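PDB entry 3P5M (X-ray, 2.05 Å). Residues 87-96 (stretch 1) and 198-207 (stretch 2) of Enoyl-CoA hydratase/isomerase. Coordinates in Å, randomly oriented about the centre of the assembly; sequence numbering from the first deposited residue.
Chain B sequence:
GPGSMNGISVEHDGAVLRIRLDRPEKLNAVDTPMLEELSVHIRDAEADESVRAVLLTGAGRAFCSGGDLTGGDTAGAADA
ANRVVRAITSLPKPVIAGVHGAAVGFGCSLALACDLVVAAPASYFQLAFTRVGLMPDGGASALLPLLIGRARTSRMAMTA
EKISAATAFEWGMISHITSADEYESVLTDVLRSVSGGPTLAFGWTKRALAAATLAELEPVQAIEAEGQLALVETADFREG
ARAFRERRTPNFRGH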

ATOM      1  N   ALA B  87     -16.361  24.624 -19.439  1.00 12.95           N
ATOM      2  CA  ALA B  87     -17.736  24.696 -18.910  1.00 12.39           C
ATOM      3  C   ALA B  87     -17.986  23.864 -17.639  1.00 12.34           C
ATOM      4  O   ALA B  87     -18.670  24.317 -16.695  1.00 13.16           O
ATOM      5  CB  ALA B  87     -18.729  24.312 -20.008  1.00 12.80           C
ATOM      6  N   ILE B  88     -17.464  22.641 -17.601  1.00 11.36           N
ATOM      7  CA  ILE B  88     -17.583  21.834 -16.385  1.00 11.94           C
ATOM      8  C   ILE B  88     -16.811  22.485 -15.216  1.00 11.21           C
ATOM      9  O   ILE B  88     -17.339  22.617 -14.126  1.00 10.42           O
ATOM     10  CB  ILE B  88     -17.074  20.371 -16.607  1.00 11.70           C
ATOM     11  CG1 ILE B  88     -17.985  19.596 -17.566  1.00 12.68           C
ATOM     12  CG2 ILE B  88     -17.004  19.652 -15.309  1.00 12.71           C
ATOM     13  CD1 ILE B  88     -17.247  18.421 -18.336  1.00 12.72           C
ATOM     14  N   THR B  89     -15.569  22.885 -15.435  1.00 10.92           N
ATOM     15  CA  THR B  89     -14.784  23.461 -14.323  1.00 12.77           C
ATOM     16  C   THR B  89     -15.355  24.818 -13.850  1.00 12.94           C
ATOM     17  O   THR B  89     -15.156  25.227 -12.689  1.00 13.42           O
ATOM     18  CB  THR B  89     -13.285  23.653 -14.669  1.00 12.45           C
ATOM     19  OG1 THR B  89     -13.150  24.514 -15.812  1.00 16.65           O
ATOM     20  CG2 THR B  89     -12.610  22.321 -14.995  1.00 11.74           C
ATOM     21  N   SER B  90     -16.089  25.486 -14.741  1.00 12.94           N
ATOM     22  CA  SER B  90     -16.572  26.823 -14.490  1.00 13.33           C
ATOM     23  C   SER B  90     -18.022  26.857 -13.998  1.00 13.64           C
ATOM     24  O   SER B  90     -18.409  27.833 -13.358  1.00 13.88           O
ATOM     25  CB  SER B  90     -16.393  27.704 -15.749  1.00 13.48           C
ATOM     26  OG  SER B  90     -16.985  28.978 -15.529  1.00 17.54           O
ATOM     27  N   LEU B  91     -18.817  25.807 -14.271  1.00 12.88           N
ATOM     28  CA  LEU B  91     -20.172  25.713 -13.701  1.00 12.21           C
ATOM     29  C   LEU B  91     -20.126  25.839 -12.189  1.00 12.41           C
ATOM     30  O   LEU B  91     -19.413  25.052 -11.548  1.00 10.91           O
ATOM     31  CB  LEU B  91     -20.855  24.389 -14.086  1.00 11.68           C
ATOM     32  CG  LEU B  91     -22.275  24.118 -13.556  1.00 13.86           C
ATOM     33  CD1 LEU B  91     -23.318  24.926 -14.276  1.00 14.94           C
ATOM     34  CD2 LEU B  91     -22.631  22.678 -13.709  1.00 10.57           C
ATOM     35  N   PRO B  92     -20.914  26.790 -11.603  1.00 12.97           N
ATOM     36  CA  PRO B  92     -20.872  26.927 -10.128  1.00 13.26           C
ATOM     37  C   PRO B  92     -21.744  25.890  -9.397  1.00 13.11           C
ATOM     38  O   PRO B  92     -22.386  26.182  -8.366  1.00 13.42           O
ATOM     39  CB  PRO B  92     -21.315  28.396  -9.882  1.00 13.12           C
ATOM     40  CG  PRO B  92     -22.138  28.747 -11.058  1.00 13.88           C
ATOM     41  CD  PRO B  92     -21.517  27.983 -12.242  1.00 13.47           C
ATOM     42  N   LYS B  93     -21.705  24.671  -9.909  1.00 12.68           N
ATOM     43  CA  LYS B  93     -22.444  23.551  -9.343  1.00 12.68           C
ATOM     44  C   LYS B  93     -21.633  22.282  -9.501  1.00 11.72           C
ATOM     45  O   LYS B  93     -20.874  22.138 -10.478  1.00 12.34           O
ATOM     46  CB  LYS B  93     -23.782  23.394 -10.080  1.00 12.98           C
ATOM     47  CG  LYS B  93     -24.756  24.540  -9.818  1.00 13.76           C
ATOM     48  CD  LYS B  93     -26.060  24.427 -10.637  1.00 13.09           C
ATOM     49  CE  LYS B  93     -26.947  25.682 -10.435  1.00 13.68           C
ATOM     50  NZ  LYS B  93     -28.344  25.497 -10.961  1.00 14.13           N
ATOM     51  N   PRO B  94     -21.743  21.374  -8.534  1.00 11.10           N
ATOM     52  CA  PRO B  94     -20.932  20.163  -8.601  1.00 11.04           C
ATOM     53  C   PRO B  94     -21.295  19.263  -9.791  1.00 11.08           C
ATOM     54  O   PRO B  94     -22.476  19.106 -10.121  1.00 10.87           O
ATOM     55  CB  PRO B  94     -21.225  19.454  -7.266  1.00 11.20           C
ATOM     56  CG  PRO B  94     -22.526  20.084  -6.788  1.00 12.14           C
ATOM     57  CD  PRO B  94     -22.500  21.474  -7.268  1.00 10.34           C
ATOM     58  N   VAL B  95     -20.263  18.728 -10.448  1.00 10.48           N
ATOM     59  CA  VAL B  95     -20.422  17.870 -11.634  1.00 10.45           C
ATOM     60  C   VAL B  95     -19.743  16.552 -11.256  1.00 10.85           C
ATOM     61  O   VAL B  95     -18.552  16.553 -10.881  1.00  9.13           O
ATOM     62  CB  VAL B  95     -19.710  18.471 -12.882  1.00 10.42           C
ATOM     63  CG1 VAL B  95     -19.905  17.606 -14.116  1.00 10.07           C
ATOM     64  CG2 VAL B  95     -20.246  19.893 -13.190  1.00 12.04           C
ATOM     65  N   ILE B  96     -20.503  15.455 -11.327  1.00 11.16           N
ATOM     66  CA  ILE B  96     -19.986  14.136 -11.000  1.00 11.75           C
ATOM     67  C   ILE B  96     -19.913  13.248 -12.225  1.00 11.86           C
ATOM     68  O   ILE B  96     -20.904  13.074 -12.936  1.00 12.29           O
ATOM     69  CB  ILE B  96     -20.835  13.470  -9.869  1.00 12.98           C
ATOM     70  CG1 ILE B  96     -20.690  14.276  -8.597  1.00 11.21           C
ATOM     71  CG2 ILE B  96     -20.433  12.012  -9.607  1.00 12.85           C
ATOM     72  CD1 ILE B  96     -21.974  14.621  -8.051  1.00 15.93           C
ATOM     73  N   PRO B 198     -24.996  21.997   0.324  1.00 15.80           N
ATOM     74  CA  PRO B 198     -24.996  23.455   0.249  1.00 15.43           C
ATOM     75  C   PRO B 198     -24.462  23.990  -1.088  1.00 14.25           C
ATOM     76  O   PRO B 198     -23.324  24.420  -1.178  1.00 13.82           O
ATOM     77  CB  PRO B 198     -24.098  23.839   1.414  1.00 15.80           C
ATOM     78  CG  PRO B 198     -23.143  22.678   1.511  1.00 15.79           C
ATOM     79  CD  PRO B 198     -24.043  21.505   1.335  1.00 15.37           C
ATOM     80  N   THR B 199     -25.314  24.000  -2.098  1.00 13.64           N
ATOM     81  CA  THR B 199     -24.906  24.244  -3.477  1.00 14.07           C
ATOM     82  C   THR B 199     -24.120  25.536  -3.707  1.00 13.69           C
ATOM     83  O   THR B 199     -23.191  25.555  -4.512  1.00 12.94           O
ATOM     84  CB  THR B 199     -26.119  24.176  -4.405  1.00 14.10           C
ATOM     85  OG1 THR B 199     -26.838  22.980  -4.106  1.00 15.36           O
ATOM     86  CG2 THR B 199     -25.672  24.153  -5.877  1.00 14.99           C
ATOM     87  N   LEU B 200     -24.485  26.598  -2.988  1.00 12.97           N
ATOM     88  CA  LEU B 200     -23.806  27.879  -3.125  1.00 13.32           C
ATOM     89  C   LEU B 200     -22.395  27.790  -2.560  1.00 12.06           C
ATOM     90  O   LEU B 200     -21.457  28.344  -3.153  1.00 10.76           O
ATOM     91  CB  LEU B 200     -24.578  29.018  -2.458  1.00 13.42           C
ATOM     92  CG  LEU B 200     -25.988  29.263  -3.057  1.00 16.67           C
ATOM     93  CD1 LEU B 200     -26.805  30.295  -2.249  1.00 20.04           C
ATOM     94  CD2 LEU B 200     -25.938  29.699  -4.518  1.00 18.00           C
ATOM     95  N   ALA B 201     -22.269  27.100  -1.424  1.00 10.50           N
ATOM     96  CA  ALA B 201     -20.961  26.810  -0.838  1.00 11.58           C
ATOM     97  C   ALA B 201     -20.063  26.003  -1.760  1.00 11.03           C
ATOM     98  O   ALA B 201     -18.873  26.294  -1.838  1.00 11.97           O
ATOM     99  CB  ALA B 201     -21.079  26.136   0.561  1.00 10.12           C
ATOM    100  N   PHE B 202     -20.644  24.985  -2.416  1.00 11.23           N
ATOM    101  CA  PHE B 202     -19.965  24.179  -3.423  1.00 10.92           C
ATOM    102  C   PHE B 202     -19.477  25.041  -4.582  1.00 11.17           C
ATOM    103  O   PHE B 202     -18.353  24.874  -5.042  1.00 10.82           O
ATOM    104  CB  PHE B 202     -20.864  23.035  -3.940  1.00 10.57           C
ATOM    105  CG  PHE B 202     -21.135  21.929  -2.920  1.00 10.92           C
ATOM    106  CD1 PHE B 202     -20.292  21.728  -1.821  1.00  9.25           C
ATOM    107  CD2 PHE B 202     -22.218  21.055  -3.094  1.00 11.44           C
ATOM    108  CE1 PHE B 202     -20.536  20.705  -0.864  1.00 12.64           C
ATOM    109  CE2 PHE B 202     -22.465  20.008  -2.159  1.00 12.64           C
ATOM    110  CZ  PHE B 202     -21.604  19.823  -1.045  1.00 13.21           C
ATOM    111  N   GLY B 203     -20.319  25.963  -5.057  1.00 11.63           N
ATOM    112  CA  GLY B 203     -19.927  26.857  -6.154  1.00 11.60           C
ATOM    113  C   GLY B 203     -18.774  27.795  -5.786  1.00 11.82           C
ATOM    114  O   GLY B 203     -17.870  28.013  -6.586  1.00 12.18           O
ATOM    115  N   TRP B 204     -18.811  28.362  -4.587  1.00 11.67           N
ATOM    116  CA  TRP B 204     -17.683  29.152  -4.095  1.00 11.88           C
ATOM    117  C   TRP B 204     -16.398  28.351  -3.887  1.00 11.59           C
ATOM    118  O   TRP B 204     -15.310  28.809  -4.299  1.00 13.19           O
ATOM    119  CB  TRP B 204     -18.051  29.878  -2.803  1.00 12.49           C
ATOM    120  CG  TRP B 204     -18.726  31.169  -3.066  1.00 12.38           C
ATOM    121  CD1 TRP B 204     -20.056  31.432  -2.946  1.00 15.25           C
ATOM    122  CD2 TRP B 204     -18.119  32.381  -3.529  1.00 13.53           C
ATOM    123  NE1 TRP B 204     -20.314  32.751  -3.271  1.00 11.92           N
ATOM    124  CE2 TRP B 204     -19.150  33.346  -3.647  1.00 13.91           C
ATOM    125  CE3 TRP B 204     -16.806  32.753  -3.856  1.00  9.27           C
ATOM    126  CZ2 TRP B 204     -18.905  34.654  -4.059  1.00 15.24           C
ATOM    127  CZ3 TRP B 204     -16.577  34.050  -4.269  1.00 13.50           C
ATOM    128  CH2 TRP B 204     -17.612  34.985  -4.350  1.00 11.26           C
ATOM    129  N   THR B 205     -16.504  27.187  -3.255  1.00 11.12           N
ATOM    130  CA  THR B 205     -15.397  26.222  -3.173  1.00 11.29           C
ATOM    131  C   THR B 205     -14.797  25.916  -4.555  1.00 11.09           C
ATOM    132  O   THR B 205     -13.572  25.937  -4.708  1.00 11.03           O
ATOM    133  CB  THR B 205     -15.867  24.910  -2.540  1.00 11.39           C
ATOM    134  OG1 THR B 205     -16.354  25.162  -1.224  1.00 12.19           O
ATOM    135  CG2 THR B 205     -14.737  23.873  -2.499  1.00 12.29           C
ATOM    136  N   LYS B 206     -15.641  25.646  -5.564  1.00 11.42           N
ATOM    137  CA  LYS B 206     -15.111  25.414  -6.930  1.00 11.22           C
ATOM    138  C   LYS B 206     -14.365  26.613  -7.500  1.00 11.32           C
ATOM    139  O   LYS B 206     -13.332  26.430  -8.190  1.00 10.21           O
ATOM    140  CB  LYS B 206     -16.189  25.043  -7.946  1.00 11.40           C
ATOM    141  CG  LYS B 206     -16.731  23.677  -7.844  1.00 11.56           C
ATOM    142  CD  LYS B 206     -17.772  23.395  -9.011  1.00 10.19           C
ATOM    143  CE  LYS B 206     -17.147  23.433 -10.433  1.00 10.87           C
ATOM    144  NZ  LYS B 206     -17.975  22.581 -11.409  1.00  8.47           N
ATOM    145  N   ARG B 207     -14.891  27.830  -7.268  1.00 10.85           N
ATOM    146  CA  ARG B 207     -14.181  29.008  -7.770  1.00 11.60           C
ATOM    147  C   ARG B 207     -12.806  29.159  -7.123  1.00 11.13           C
ATOM    148  O   ARG B 207     -11.843  29.518  -7.815  1.00 12.81           O
ATOM    149  CB  ARG B 207     -14.990  30.338  -7.683  1.00 11.88           C
TER

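A buried lysine whose amine gathers three main-chain carbonyls of the facing segment is the striking feature of this contact. Lys-206 points from its helix toward the turn after the helix that ends at Ser-90, and its NZ donates to Ile-88 O at 2.8 Å and Lys-93 O at 3.1 Å, with a weak hydrogen bond from NZ to Leu-91 O at 2.9 Å. NZ is also hydrogen-bonded elsewhere in the structure. The general principle is that a chain leaving a helix exposes carbonyls that no longer find helical amide partners, and an ammonium group can collect several of them at once. Leu-91 is the first residue to leave helical geometry, and by bonding Ile-88 O before it and Lys-93 O after it one amine ties the last turn of the helix to the loop leading into the strand that starts at Val-95. Lys-206 CE, next to the charged nitrogen, lies 3.5 Å from Thr-89 O. Val-95 CG2, 3.9 Å from Lys-206 NZ, adds an apolar neighbour to this polar site.

The backbones come closest at Pro-92 and Gly-203, whose CA atoms are 4.1 Å apart. Such proximity depends on the absence of a side chain: Pro-92 O sits 3.4 Å from Gly-203 CA, and an ideal CB on the glycine would fall 2.6 Å from Pro-92 O, a clash.

About one turn of helix on either side of Gly-203, Thr-199 and Lys-206 extend the interface. Thr-199 CG2 packs 4.1 Å from Lys-93 CG, a methyl against the aliphatic stem of a lysine whose amine is bonded elsewhere in the structure. Phe-202, directed toward the loop, brings CD2 to 3.8 Å from Pro-94 CG, an apolar contact that meets the ring obliquely. Charge, close backbone approach and apolar packing thus share a small interface of 377 Å², both sides summed.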